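Local structure of cellulose-binding protein (Saccharophagus degradans, 2X32) at residues L7-D12 against G39-A44; I51-V56 against Y70-A75. The protein binds a long polyprenyl diphosphate (octaprenyl diphosphate) within its YceI-like domain and is implicated in plant cell wall breakdown. All blocks are in the same frame, centred on the assembly; numbering follows the deposited sequence.

Contact 1: residues L7-D12 against G39-A44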
loop_
_atom_site.group_PDB
_atom_site.type_symbol
_atom_site.label_atom_id
_atom_site.label_comp_id
_atom_site.label_asym_id
_atom_site.label_seq_id
_atom_site.Cartn_x
_atom_site.Cartn_y
_atom_site.Cartn_z
ATOM N N LEU A 7 21.292 -0.672 3.734
ATOM C CA LEU A 7 20.289 -0.393 2.711
ATOM C C LEU A 7 20.929 -0.212 1.372
ATOM O O LEU A 7 21.950 0.506 1.218
ATOM C CB LEU A 7 19.516 0.888 3.004
ATOM C CG LEU A 7 18.614 0.813 4.195
ATOM C CD1 LEU A 7 18.050 2.238 4.435
ATOM C CD2 LEU A 7 17.537 -0.226 4.066
ATOM N N ALA A 8 20.386 -0.932 0.406
ATOM C CA ALA A 8 20.700 -0.765 -0.997
ATOM C C ALA A 8 19.922 0.388 -1.582
ATOM O O ALA A 8 20.378 1.052 -2.512
ATOM C CB ALA A 8 20.441 -2.051 -1.789
ATOM N N TYR A 9 18.699 0.563 -1.069
ATOM C CA TYR A 9 17.791 1.637 -1.493
ATOM C C TYR A 9 17.007 2.184 -0.322
ATOM O O TYR A 9 16.664 1.461 0.597
ATOM C CB TYR A 9 16.779 1.235 -2.574
ATOM C CG TYR A 9 17.379 0.769 -3.872
ATOM C CD1 TYR A 9 17.474 1.599 -4.967
ATOM C CD2 TYR A 9 17.843 -0.543 -3.993
ATOM C CE1 TYR A 9 18.081 1.121 -6.155
ATOM C CE2 TYR A 9 18.429 -0.981 -5.115
ATOM C CZ TYR A 9 18.521 -0.181 -6.189
ATOM O OH TYR A 9 19.130 -0.767 -7.321
ATOM N N SER A 10 16.649 3.469 -0.418
ATOM C CA SER A 10 15.737 4.094 0.523
ATOM C C SER A 10 14.501 4.610 -0.209
ATOM O O SER A 10 14.606 5.109 -1.334
ATOM C CB SER A 10 16.422 5.246 1.231
ATOM O OG SER A 10 17.441 4.790 2.113
ATOM N N LEU A 11 13.347 4.497 0.417
ATOM C CA LEU A 11 12.133 5.097 -0.163
ATOM C C LEU A 11 12.211 6.641 -0.179
ATOM O O LEU A 11 12.525 7.280 0.823
ATOM C CB LEU A 11 10.846 4.649 0.548
ATOM C CG LEU A 11 9.557 5.051 -0.197
ATOM C CD1 LEU A 11 9.260 4.086 -1.311
ATOM C CD2 LEU A 11 8.331 5.103 0.803
ATOM N N ASP A 12 11.921 7.224 -1.345
ATOM C CA ASP A 12 11.681 8.659 -1.470
ATOM C C ASP A 12 10.224 8.865 -1.060
ATOM O O ASP A 12 9.317 8.725 -1.830
ATOM C CB ASP A 12 11.897 9.087 -2.929
ATOM C CG ASP A 12 11.683 10.596 -3.170
ATOM O OD1 ASP A 12 11.069 11.288 -2.312
ATOM O OD2 ASP A 12 12.124 11.093 -4.226
ATOM N N GLY A 39 10.174 3.356 3.921
ATOM C CA GLY A 39 10.717 2.080 3.503
ATOM C C GLY A 39 12.070 2.109 2.908
ATOM O O GLY A 39 12.728 3.126 2.846
ATOM N N GLY A 40 12.476 0.948 2.429
ATOM C CA GLY A 40 13.816 0.760 1.883
ATOM C C GLY A 40 13.976 -0.658 1.423
ATOM O O GLY A 40 13.066 -1.481 1.598
ATOM N N ILE A 41 15.130 -0.931 0.845
ATOM C CA ILE A 41 15.461 -2.285 0.386
ATOM C C ILE A 41 16.823 -2.605 0.981
ATOM O O ILE A 41 17.776 -1.862 0.741
ATOM C CB ILE A 41 15.475 -2.391 -1.116
ATOM C CG1 ILE A 41 14.179 -1.845 -1.747
ATOM C CG2 ILE A 41 15.754 -3.807 -1.509
ATOM C CD1 ILE A 41 14.166 -1.800 -3.259
ATOM N N SER A 42 16.892 -3.678 1.759
ATOM C CA SER A 42 18.150 -4.029 2.410
ATOM C C SER A 42 19.121 -4.647 1.404
ATOM O O SER A 42 18.735 -5.157 0.362
ATOM C CB SER A 42 17.871 -5.004 3.514
ATOM O OG SER A 42 17.538 -6.301 3.012
ATOM N N THR A 43 20.410 -4.643 1.759
ATOM C CA THR A 43 21.432 -5.308 0.945
ATOM C C THR A 43 21.249 -6.836 0.894
ATOM O O THR A 43 21.762 -7.500 0.008
ATOM C CB THR A 43 22.804 -4.959 1.429
ATOM O OG1 THR A 43 22.914 -5.381 2.800
ATOM C CG2 THR A 43 23.114 -3.431 1.250
ATOM N N ALA A 44 20.457 -7.383 1.838
ATOM C CA ALA A 44 20.048 -8.788 1.798
ATOM C C ALA A 44 18.827 -9.090 0.933
ATOM O O ALA A 44 18.356 -10.223 0.861
ATOM C CB ALA A 44 19.862 -9.307 3.218
HETATM O O HOH W 1 15.328 4.166 3.990
HETATM O O HOH W 2 13.746 6.418 3.040
#
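With chi1 of -61° in Tyr9 and -52° in Ile41, the ring carbon CG of the one and CG1 of the other both lie anti to their own carbonyl carbons, and the two side chains run side by side in the same direction from one face of an antiparallel beta hairpin. This is the open end of the hairpin formed by strands 7-24 and 28-42 in the YceI-like domain. The methyl CD1 of Ile41 sits 4.0 Å from CD2 of Tyr9 and approaches the ring obliquely, while the tyrosine CB rests against CG1 and CD1. Tyr176 of strand 167-177 touches both side chains, and Ile41 also lies close to the bound octaprenyl diphosphate, so this face probably looks into the lipid pocket.

A classic beta bulge shifts the register here, Ala8 and Tyr9 together facing Ile41. Two N-H groups grip the single carbonyl: Ala8 N reaches Ile41 O at 2.8 Å, nearly along the C=O axis, and Tyr9 N reaches the same oxygen at 3.2 Å, in the carbonyl plane on a lone pair. In return Ile41 N donates to Tyr9 O at 2.9 Å. Beyond it Gly40 pairs with Ser10, and a CB on this glycine would come too close to Tyr9 O, consistent with glycine at this close pairing. On the bulge side, Thr43 lays its methyl CG2 3.8 Å from Ala8 N.

Farther along, Leu11 N donates to Gly39 O at 2.9 Å from well above the carbonyl plane. That oxygen also accepts a hydrogen bond from a water 3.0 Å away, which in one of the two conformers of Ser10 is 2.9 Å from Ser10 OG.

Contact 2: residues I51-V56 against Y70-A75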
loop_
_atom_site.group_PDB
_atom_site.type_symbol
_atom_site.label_atom_id
_atom_site.label_comp_id
_atom_site.label_asym_id
_atom_site.label_seq_id
_atom_site.Cartn_x
_atom_site.Cartn_y
_atom_site.Cartn_z
ATOM N N ILE A 51 3.350 1.680 5.771
ATOM C CA ILE A 51 2.264 2.572 5.509
ATOM C C ILE A 51 1.754 3.108 6.860
ATOM O O ILE A 51 1.301 2.347 7.701
ATOM C CB ILE A 51 1.101 1.835 4.803
ATOM C CG1 ILE A 51 1.578 1.279 3.468
ATOM C CG2 ILE A 51 -0.084 2.823 4.563
ATOM C CD1 ILE A 51 0.954 0.018 3.098
ATOM N N ASP A 52 1.837 4.428 7.066
ATOM C CA ASP A 52 1.386 5.035 8.299
ATOM C C ASP A 52 -0.129 5.189 8.299
ATOM O O ASP A 52 -0.690 6.028 7.602
ATOM C CB ASP A 52 2.071 6.384 8.448
ATOM C CG ASP A 52 1.581 7.205 9.628
ATOM O OD1 ASP A 52 0.756 6.702 10.423
ATOM O OD2 ASP A 52 2.015 8.404 9.711
ATOM N N LEU A 53 -0.805 4.317 9.056
ATOM C CA LEU A 53 -2.251 4.254 8.932
ATOM C C LEU A 53 -2.907 5.481 9.576
ATOM O O LEU A 53 -4.039 5.871 9.206
ATOM C CB LEU A 53 -2.771 2.962 9.569
ATOM C CG LEU A 53 -2.298 1.697 8.889
ATOM C CD1 LEU A 53 -2.751 0.487 9.675
ATOM C CD2 LEU A 53 -2.823 1.615 7.423
ATOM N N ASN A 54 -2.186 6.181 10.454
ATOM C CA ASN A 54 -2.651 7.491 10.920
ATOM C C ASN A 54 -2.632 8.621 9.903
ATOM O O ASN A 54 -3.278 9.651 10.113
ATOM C CB ASN A 54 -1.862 7.951 12.159
ATOM C CG ASN A 54 -2.274 7.199 13.399
ATOM O OD1 ASN A 54 -3.474 7.149 13.721
ATOM N ND2 ASN A 54 -1.303 6.610 14.081
ATOM N N SER A 55 -1.969 8.384 8.742
ATOM C CA SER A 55 -1.904 9.388 7.669
ATOM C C SER A 55 -2.989 9.224 6.631
ATOM O O SER A 55 -2.924 9.863 5.607
ATOM C CB SER A 55 -0.515 9.369 7.027
ATOM O OG SER A 55 -0.379 8.292 6.137
ATOM N N VAL A 56 -3.985 8.402 6.911
ATOM C CA VAL A 56 -5.148 8.252 6.016
ATOM C C VAL A 56 -5.750 9.616 5.777
ATOM O O VAL A 56 -5.937 10.452 6.645
ATOM C CB VAL A 56 -6.193 7.230 6.554
ATOM C CG1 VAL A 56 -6.864 7.738 7.847
ATOM C CG2 VAL A 56 -7.203 6.749 5.442
ATOM N N TYR A 70 -11.941 3.222 14.131
ATOM C CA TYR A 70 -12.850 2.079 14.049
ATOM C C TYR A 70 -12.567 1.134 12.932
ATOM O O TYR A 70 -13.012 -0.013 13.005
ATOM C CB TYR A 70 -14.291 2.550 13.936
ATOM C CG TYR A 70 -14.646 3.504 15.025
ATOM C CD1 TYR A 70 -14.496 3.169 16.375
ATOM C CD2 TYR A 70 -15.106 4.735 14.697
ATOM C CE1 TYR A 70 -14.832 4.095 17.379
ATOM C CE2 TYR A 70 -15.422 5.644 15.652
ATOM C CZ TYR A 70 -15.274 5.345 16.973
ATOM O OH TYR A 70 -15.682 6.342 17.871
ATOM N N LEU A 71 -11.804 1.548 11.920
ATOM C CA LEU A 71 -11.435 0.635 10.847
ATOM C C LEU A 71 -10.040 0.056 11.115
ATOM O O LEU A 71 -9.899 -1.125 11.416
ATOM C CB LEU A 71 -11.595 1.276 9.487
ATOM C CG LEU A 71 -11.163 0.426 8.311
ATOM C CD1 LEU A 71 -12.201 -0.662 8.069
ATOM C CD2 LEU A 71 -10.901 1.350 7.093
ATOM N N PHE A 72 -9.002 0.889 10.982
ATOM C CA PHE A 72 -7.670 0.457 11.156
ATOM C C PHE A 72 -7.327 0.207 12.610
ATOM O O PHE A 72 -6.424 -0.577 12.924
ATOM C CB PHE A 72 -6.704 1.455 10.553
ATOM C CG PHE A 72 -6.913 1.638 9.073
ATOM C CD1 PHE A 72 -6.930 0.514 8.230
ATOM C CD2 PHE A 72 -7.045 2.867 8.507
ATOM C CE1 PHE A 72 -7.137 0.658 6.900
ATOM C CE2 PHE A 72 -7.269 3.014 7.160
ATOM C CZ PHE A 72 -7.311 1.953 6.355
ATOM N N GLU A 73 -8.024 0.898 13.515
ATOM C CA GLU A 73 -7.781 0.786 14.989
ATOM C C GLU A 73 -6.342 1.130 15.302
ATOM O O GLU A 73 -5.607 0.336 15.862
ATOM C CB GLU A 73 -8.155 -0.612 15.494
ATOM C CG GLU A 73 -9.580 -0.936 15.261
ATOM C CD GLU A 73 -9.946 -2.237 15.936
ATOM O OE1 GLU A 73 -9.696 -3.300 15.381
ATOM O OE2 GLU A 73 -10.492 -2.207 17.066
ATOM N N THR A 74 -5.951 2.354 14.905
ATOM C CA THR A 74 -4.556 2.775 14.945
ATOM C C THR A 74 -3.911 2.879 16.337
ATOM O O THR A 74 -2.668 2.859 16.416
ATOM C CB THR A 74 -4.325 4.078 14.174
ATOM O OG1 THR A 74 -4.987 5.154 14.816
ATOM C CG2 THR A 74 -4.764 3.944 12.693
ATOM N N ALA A 75 -4.698 2.956 17.400
ATOM C CA ALA A 75 -4.084 2.912 18.758
ATOM C C ALA A 75 -3.393 1.559 18.960
ATOM O O ALA A 75 -2.423 1.445 19.735
ATOM C CB ALA A 75 -5.071 3.219 19.841
HETATM O O HOH W 3 -1.641 5.350 16.691
#
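The tight turn that follows strand 46-52 packs here against the C-terminal end of helix 61-72, in the wall of the lipid pocket. Leu53 CD2 stands over the centre of the Phe72 ring, 4.3 Å from the centroid and 7° off the normal, a CH-pi contact in which the two side chains cross at about a right angle. Leu71 CD2 lies on the opposite face, toward the rim, so leucines sandwich the ring; Val56 CG2 meets its edge, 4.1 Å from CE2.

Next to this apolar group, Thr74 OG1 donates to Asn54 OD1 at 2.7 Å, tilted 27° from the amide carbonyl plane. The threonine methyl CG2, anti to the carbonyl carbon, meets Leu53 CB at 3.8 Å. A water links Asn54 ND2 to Thr74 O, giving the amide a second tie to the same residue. An alanine at Thr74 would probably leave Asn54 OD1 without this donor and open a gap beside Leu53 CB.

Around the contact, Leu53 leans on Phe34 of strand 28-42, Val56 reaches Phe20 of strand 7-24, and Met67 of helix 61-72 touches both Val56 and Phe72.

In the fold
Contacts 1 and 2 follow one another along the chain, the first closing on strand 28-42 and the second opening on strand 46-52, its antiparallel neighbour in the same curved sheet. Their centres lie 24 Å apart and their nearest atoms about 7 Å, so the two do not touch. What they share is the ligand: the side chains of Ile41 in contact 1 and Leu53 in contact 2 each come within about 4 Å of the octaprenyl diphosphate, which Ile51 and Leu71 also touch. The long lipid thus meets both contacts, one where two strands pair and the other where a turn meets a helix end.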